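Monosaccharide ABC transporter substrate-binding protein, CUT2 family (Bradyrhizobium sp., PDB 4YHS) probably captures a monosaccharide or related small solute in the periplasm and hands it to an ABC transporter of the CUT2 sugar-uptake family. Local coordinates at residues Lys178-Pro192 against Asn244-Glu256. Sequence-based numbering, arbitrary orientation.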
loop_
_atom_site.group_PDB
_atom_site.type_symbol
_atom_site.label_atom_id
_atom_site.label_comp_id
_atom_site.label_asym_id
_atom_site.label_seq_id
_atom_site.Cartn_x
_atom_site.Cartn_y
_atom_site.Cartn_z
ATOM N N LYS A 178 19.121 11.165 8.432
ATOM C CA LYS A 178 20.277 11.601 7.643
ATOM C C LYS A 178 20.661 13.057 7.914
ATOM O O LYS A 178 21.798 13.467 7.660
ATOM C CB LYS A 178 19.996 11.408 6.140
ATOM C CG LYS A 178 19.798 9.949 5.768
ATOM C CD LYS A 178 19.128 9.726 4.399
ATOM C CE LYS A 178 20.077 9.957 3.251
ATOM N NZ LYS A 178 21.058 8.846 3.109
ATOM N N HIS A 179 19.722 13.835 8.434
ATOM C CA HIS A 179 19.940 15.265 8.638
ATOM C C HIS A 179 19.413 15.750 9.990
ATOM O O HIS A 179 18.492 16.570 10.064
ATOM C CB HIS A 179 19.301 16.034 7.491
ATOM C CG HIS A 179 19.846 15.642 6.150
ATOM N ND1 HIS A 179 21.065 16.091 5.687
ATOM C CD2 HIS A 179 19.348 14.830 5.187
ATOM C CE1 HIS A 179 21.291 15.573 4.490
ATOM N NE2 HIS A 179 20.270 14.806 4.166
ATOM N N PRO A 180 20.031 15.261 11.070
ATOM C CA PRO A 180 19.557 15.553 12.421
ATOM C C PRO A 180 19.702 17.015 12.801
ATOM O O PRO A 180 20.434 17.788 12.159
ATOM C CB PRO A 180 20.452 14.671 13.308
ATOM C CG PRO A 180 21.639 14.370 12.488
ATOM C CD PRO A 180 21.187 14.350 11.071
ATOM N N ALA A 181 19.006 17.383 13.867
ATOM C CA ALA A 181 19.096 18.720 14.420
ATOM C C ALA A 181 20.550 19.071 14.701
ATOM O O ALA A 181 21.307 18.244 15.210
ATOM C CB ALA A 181 18.266 18.818 15.675
ATOM N N GLY A 182 20.939 20.286 14.332
ATOM C CA GLY A 182 22.297 20.748 14.543
ATOM C C GLY A 182 23.208 20.586 13.342
ATOM O O GLY A 182 24.301 21.163 13.315
ATOM N N THR A 183 22.790 19.789 12.361
ATOM C CA THR A 183 23.550 19.665 11.123
ATOM C C THR A 183 23.005 20.678 10.108
ATOM O O THR A 183 21.954 21.284 10.336
ATOM C CB THR A 183 23.499 18.233 10.566
ATOM O OG1 THR A 183 22.187 17.932 10.075
ATOM C CG2 THR A 183 23.878 17.223 11.661
ATOM N N PRO A 184 23.728 20.884 8.996
ATOM C CA PRO A 184 23.359 21.967 8.074
ATOM C C PRO A 184 21.945 21.838 7.509
ATOM O O PRO A 184 21.515 20.735 7.223
ATOM C CB PRO A 184 24.389 21.837 6.945
ATOM C CG PRO A 184 25.525 21.073 7.528
ATOM C CD PRO A 184 24.902 20.133 8.515
ATOM N N GLU A 185 21.247 22.957 7.340
ATOM C CA GLU A 185 19.893 22.942 6.777
ATOM C C GLU A 185 19.936 22.393 5.346
ATOM O O GLU A 185 20.826 22.758 4.576
ATOM C CB GLU A 185 19.274 24.356 6.797
ATOM C CG GLU A 185 17.915 24.451 6.065
ATOM C CD GLU A 185 17.163 25.761 6.330
ATOM O OE1 GLU A 185 17.664 26.575 7.121
ATOM O OE2 GLU A 185 16.066 25.979 5.751
ATOM N N VAL A 186 18.992 21.507 5.009
ATOM C CA VAL A 186 18.825 20.985 3.651
ATOM C C VAL A 186 17.383 21.143 3.256
ATOM O O VAL A 186 16.490 20.995 4.090
ATOM C CB VAL A 186 19.236 19.497 3.512
ATOM C CG1 VAL A 186 20.727 19.326 3.772
ATOM C CG2 VAL A 186 18.410 18.604 4.454
ATOM N N VAL A 187 17.158 21.467 1.986
ATOM C CA VAL A 187 15.820 21.828 1.516
ATOM C C VAL A 187 15.174 20.674 0.790
ATOM O O VAL A 187 15.788 20.067 -0.090
ATOM C CB VAL A 187 15.892 23.068 0.590
ATOM C CG1 VAL A 187 14.526 23.412 0.024
ATOM C CG2 VAL A 187 16.484 24.241 1.354
ATOM N N VAL A 188 13.943 20.339 1.185
ATOM C CA VAL A 188 13.186 19.297 0.499
ATOM C C VAL A 188 12.036 19.915 -0.284
ATOM O O VAL A 188 11.225 20.641 0.282
ATOM C CB VAL A 188 12.577 18.269 1.475
ATOM C CG1 VAL A 188 11.728 17.263 0.715
ATOM C CG2 VAL A 188 13.681 17.566 2.308
ATOM N N GLY A 189 11.937 19.565 -1.562
ATOM C CA GLY A 189 10.761 19.875 -2.352
ATOM C C GLY A 189 9.820 18.701 -2.173
ATOM O O GLY A 189 10.230 17.581 -2.351
ATOM N N TRP A 190 8.585 18.985 -1.773
ATOM C CA TRP A 190 7.602 17.971 -1.356
ATOM C C TRP A 190 6.363 18.077 -2.247
ATOM O O TRP A 190 5.768 19.159 -2.369
ATOM C CB TRP A 190 7.289 18.181 0.124
ATOM C CG TRP A 190 6.222 17.294 0.747
ATOM C CD1 TRP A 190 5.127 17.726 1.403
ATOM C CD2 TRP A 190 6.173 15.855 0.791
ATOM N NE1 TRP A 190 4.381 16.670 1.851
ATOM C CE2 TRP A 190 5.001 15.506 1.494
ATOM C CE3 TRP A 190 6.995 14.842 0.314
ATOM C CZ2 TRP A 190 4.636 14.184 1.732
ATOM C CZ3 TRP A 190 6.631 13.521 0.542
ATOM C CH2 TRP A 190 5.475 13.205 1.239
ATOM N N PHE A 191 5.989 16.947 -2.855
ATOM C CA PHE A 191 5.003 16.886 -3.923
ATOM C C PHE A 191 4.037 15.765 -3.611
ATOM O O PHE A 191 4.195 14.660 -4.121
ATOM C CB PHE A 191 5.687 16.646 -5.258
ATOM C CG PHE A 191 6.712 17.695 -5.587
ATOM C CD1 PHE A 191 6.351 18.871 -6.237
ATOM C CD2 PHE A 191 8.031 17.528 -5.217
ATOM C CE1 PHE A 191 7.302 19.846 -6.530
ATOM C CE2 PHE A 191 8.984 18.518 -5.510
ATOM C CZ PHE A 191 8.601 19.678 -6.155
ATOM N N PRO A 192 3.038 16.046 -2.756
ATOM C CA PRO A 192 2.299 14.951 -2.108
ATOM C C PRO A 192 1.177 14.318 -2.932
ATOM O O PRO A 192 0.700 13.240 -2.543
ATOM C CB PRO A 192 1.746 15.618 -0.835
ATOM C CG PRO A 192 1.736 17.066 -1.136
ATOM C CD PRO A 192 2.863 17.325 -2.061
ATOM N N ASN A 244 18.968 25.309 -5.061
ATOM C CA ASN A 244 19.733 24.510 -4.111
ATOM C C ASN A 244 18.948 23.412 -3.405
ATOM O O ASN A 244 19.441 22.842 -2.419
ATOM C CB ASN A 244 20.355 25.434 -3.077
ATOM C CG ASN A 244 21.578 24.841 -2.428
ATOM O OD1 ASN A 244 21.599 24.595 -1.221
ATOM N ND2 ASN A 244 22.610 24.599 -3.229
ATOM N N ILE A 245 17.749 23.089 -3.909
ATOM C CA ILE A 245 16.972 21.977 -3.361
ATOM C C ILE A 245 17.897 20.779 -3.277
ATOM O O ILE A 245 18.667 20.549 -4.205
ATOM C CB ILE A 245 15.752 21.618 -4.228
ATOM C CG1 ILE A 245 14.635 22.631 -4.039
ATOM C CG2 ILE A 245 15.169 20.271 -3.825
ATOM C CD1 ILE A 245 13.495 22.451 -5.037
ATOM N N ARG A 246 17.844 20.041 -2.168
ATOM C CA ARG A 246 18.682 18.842 -1.996
ATOM C C ARG A 246 17.895 17.548 -2.288
ATOM O O ARG A 246 18.448 16.575 -2.803
ATOM C CB ARG A 246 19.249 18.822 -0.575
ATOM C CG ARG A 246 20.120 17.624 -0.267
ATOM C CD ARG A 246 21.366 17.592 -1.147
ATOM N NE ARG A 246 22.152 16.395 -0.860
ATOM C CZ ARG A 246 21.928 15.202 -1.397
ATOM N NH1 ARG A 246 20.943 15.026 -2.279
ATOM N NH2 ARG A 246 22.697 14.180 -1.048
ATOM N N TYR A 247 16.606 17.543 -1.954
ATOM C CA TYR A 247 15.745 16.382 -2.208
ATOM C C TYR A 247 14.446 16.775 -2.860
ATOM O O TYR A 247 13.870 17.806 -2.528
ATOM C CB TYR A 247 15.386 15.630 -0.927
ATOM C CG TYR A 247 16.563 15.097 -0.180
ATOM C CD1 TYR A 247 17.187 13.940 -0.583
ATOM C CD2 TYR A 247 17.053 15.770 0.927
ATOM C CE1 TYR A 247 18.269 13.444 0.097
ATOM C CE2 TYR A 247 18.155 15.287 1.625
ATOM C CZ TYR A 247 18.745 14.105 1.197
ATOM O OH TYR A 247 19.831 13.583 1.845
ATOM N N VAL A 248 13.995 15.914 -3.768
ATOM C CA VAL A 248 12.673 15.986 -4.358
ATOM C C VAL A 248 11.929 14.747 -3.887
ATOM O O VAL A 248 12.324 13.620 -4.202
ATOM C CB VAL A 248 12.741 16.044 -5.886
ATOM C CG1 VAL A 248 11.379 15.747 -6.537
ATOM C CG2 VAL A 248 13.281 17.394 -6.313
ATOM N N ALA A 249 10.907 14.952 -3.073
ATOM C CA ALA A 249 10.153 13.837 -2.523
ATOM C C ALA A 249 8.686 14.033 -2.791
ATOM O O ALA A 249 8.178 15.155 -2.747
ATOM C CB ALA A 249 10.380 13.694 -1.036
ATOM N N GLY A 250 7.989 12.925 -3.023
ATOM C CA GLY A 250 6.551 13.025 -3.222
ATOM C C GLY A 250 5.975 11.736 -3.773
ATOM O O GLY A 250 6.437 10.658 -3.414
ATOM N N THR A 251 4.956 11.824 -4.623
ATOM C CA THR A 251 4.353 10.599 -5.117
ATOM C C THR A 251 5.352 9.813 -5.967
ATOM O O THR A 251 6.362 10.348 -6.473
ATOM C CB THR A 251 3.100 10.838 -5.968
ATOM O OG1 THR A 251 3.484 11.357 -7.238
ATOM C CG2 THR A 251 2.114 11.817 -5.276
ATOM N N ALA A 252 5.048 8.537 -6.155
ATOM C CA ALA A 252 5.868 7.705 -7.035
ATOM C C ALA A 252 5.893 8.288 -8.434
ATOM O O ALA A 252 6.921 8.271 -9.109
ATOM C CB ALA A 252 5.333 6.266 -7.057
ATOM N N VAL A 253 4.759 8.813 -8.882
ATOM C CA VAL A 253 4.690 9.466 -10.185
ATOM C C VAL A 253 5.713 10.615 -10.274
ATOM O O VAL A 253 6.386 10.815 -11.298
ATOM C CB VAL A 253 3.267 9.998 -10.452
ATOM C CG1 VAL A 253 3.216 10.786 -11.758
ATOM C CG2 VAL A 253 2.301 8.820 -10.486
ATOM N N THR A 254 5.796 11.386 -9.196
ATOM C CA THR A 254 6.718 12.511 -9.102
ATOM C C THR A 254 8.181 12.049 -9.196
ATOM O O THR A 254 8.994 12.598 -9.962
ATOM C CB THR A 254 6.553 13.259 -7.761
ATOM O OG1 THR A 254 5.167 13.508 -7.482
ATOM C CG2 THR A 254 7.283 14.578 -7.814
ATOM N N ALA A 255 8.514 11.043 -8.403
ATOM C CA ALA A 255 9.902 10.519 -8.371
ATOM C C ALA A 255 10.267 9.924 -9.723
ATOM O O ALA A 255 11.369 10.160 -10.216
ATOM C CB ALA A 255 10.048 9.491 -7.309
ATOM N N GLU A 256 9.357 9.159 -10.323
ATOM C CA GLU A 256 9.662 8.584 -11.637
ATOM C C GLU A 256 9.852 9.655 -12.694
ATOM O O GLU A 256 10.805 9.594 -13.475
ATOM C CB GLU A 256 8.582 7.608 -12.078
ATOM C CG GLU A 256 8.427 6.418 -11.164
ATOM C CD GLU A 256 7.283 5.495 -11.600
ATOM O OE1 GLU A 256 6.413 5.148 -10.762
ATOM O OE2 GLU A 256 7.275 5.129 -12.788
HETATM O O HOH W 1 20.836 24.172 1.705
HETATM O O HOH W 2 19.585 22.210 0.216
#
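From the face of the sheet it shares with Val188, Tyr247 reaches His179, just after helix 164-178, its OH lying 2.7 Å from His179 NE2 in the plane of the imidazole; the hydrogen bond is nearly straight (171°), and either group could be the donor. The two rings meet rim to rim, planes 67° apart. With its CG anti to the carbonyl carbon (chi1 -60°), the phenol runs past Val188, whose CG2 sits 4.1 Å from CD2 of Tyr247, while Val186 CG2 rests on one face of the His179 ring. Arg246 CG lies over one face of the phenol, toward its rim; the Arg246 guanidinium has one face toward Tyr247 OH, while NH1 makes a salt bridge with Asp272. A phenylalanine in place of Tyr247 would probably leave His179 NE2 without this mate and its imidazole freer to turn.

Beneath these side chains the strands run parallel with only a slight twist. Val187 O takes two N-H groups, from Arg246 N (2.9 Å) and Tyr247 N (3.2 Å); Gly189 N-H bonds to Tyr247 O and Gly189 O accepts from Ala249 N. Hydrogen bonds from Phe191 N to Ala249 O and from Thr251 N to Phe191 O continue the pairing. Beyond Val188, Trp190 brings CE3 to 3.8 Å from Ala249 CB, its NE1 hydrogen-bonded to Asn204 OD1. On the opposite face Phe191 CE2 touches Val248 CG1 at 3.8 Å, and its CB meets Thr254 CG2 at 3.7 Å, next to helix 228-241. Strands 186-191 and 247-250 are thus the central pair of a four-stranded parallel sheet, order 2-1-3-4, with helices on both faces: the Rossmann-like alpha/beta lobe of a periplasmic binding protein.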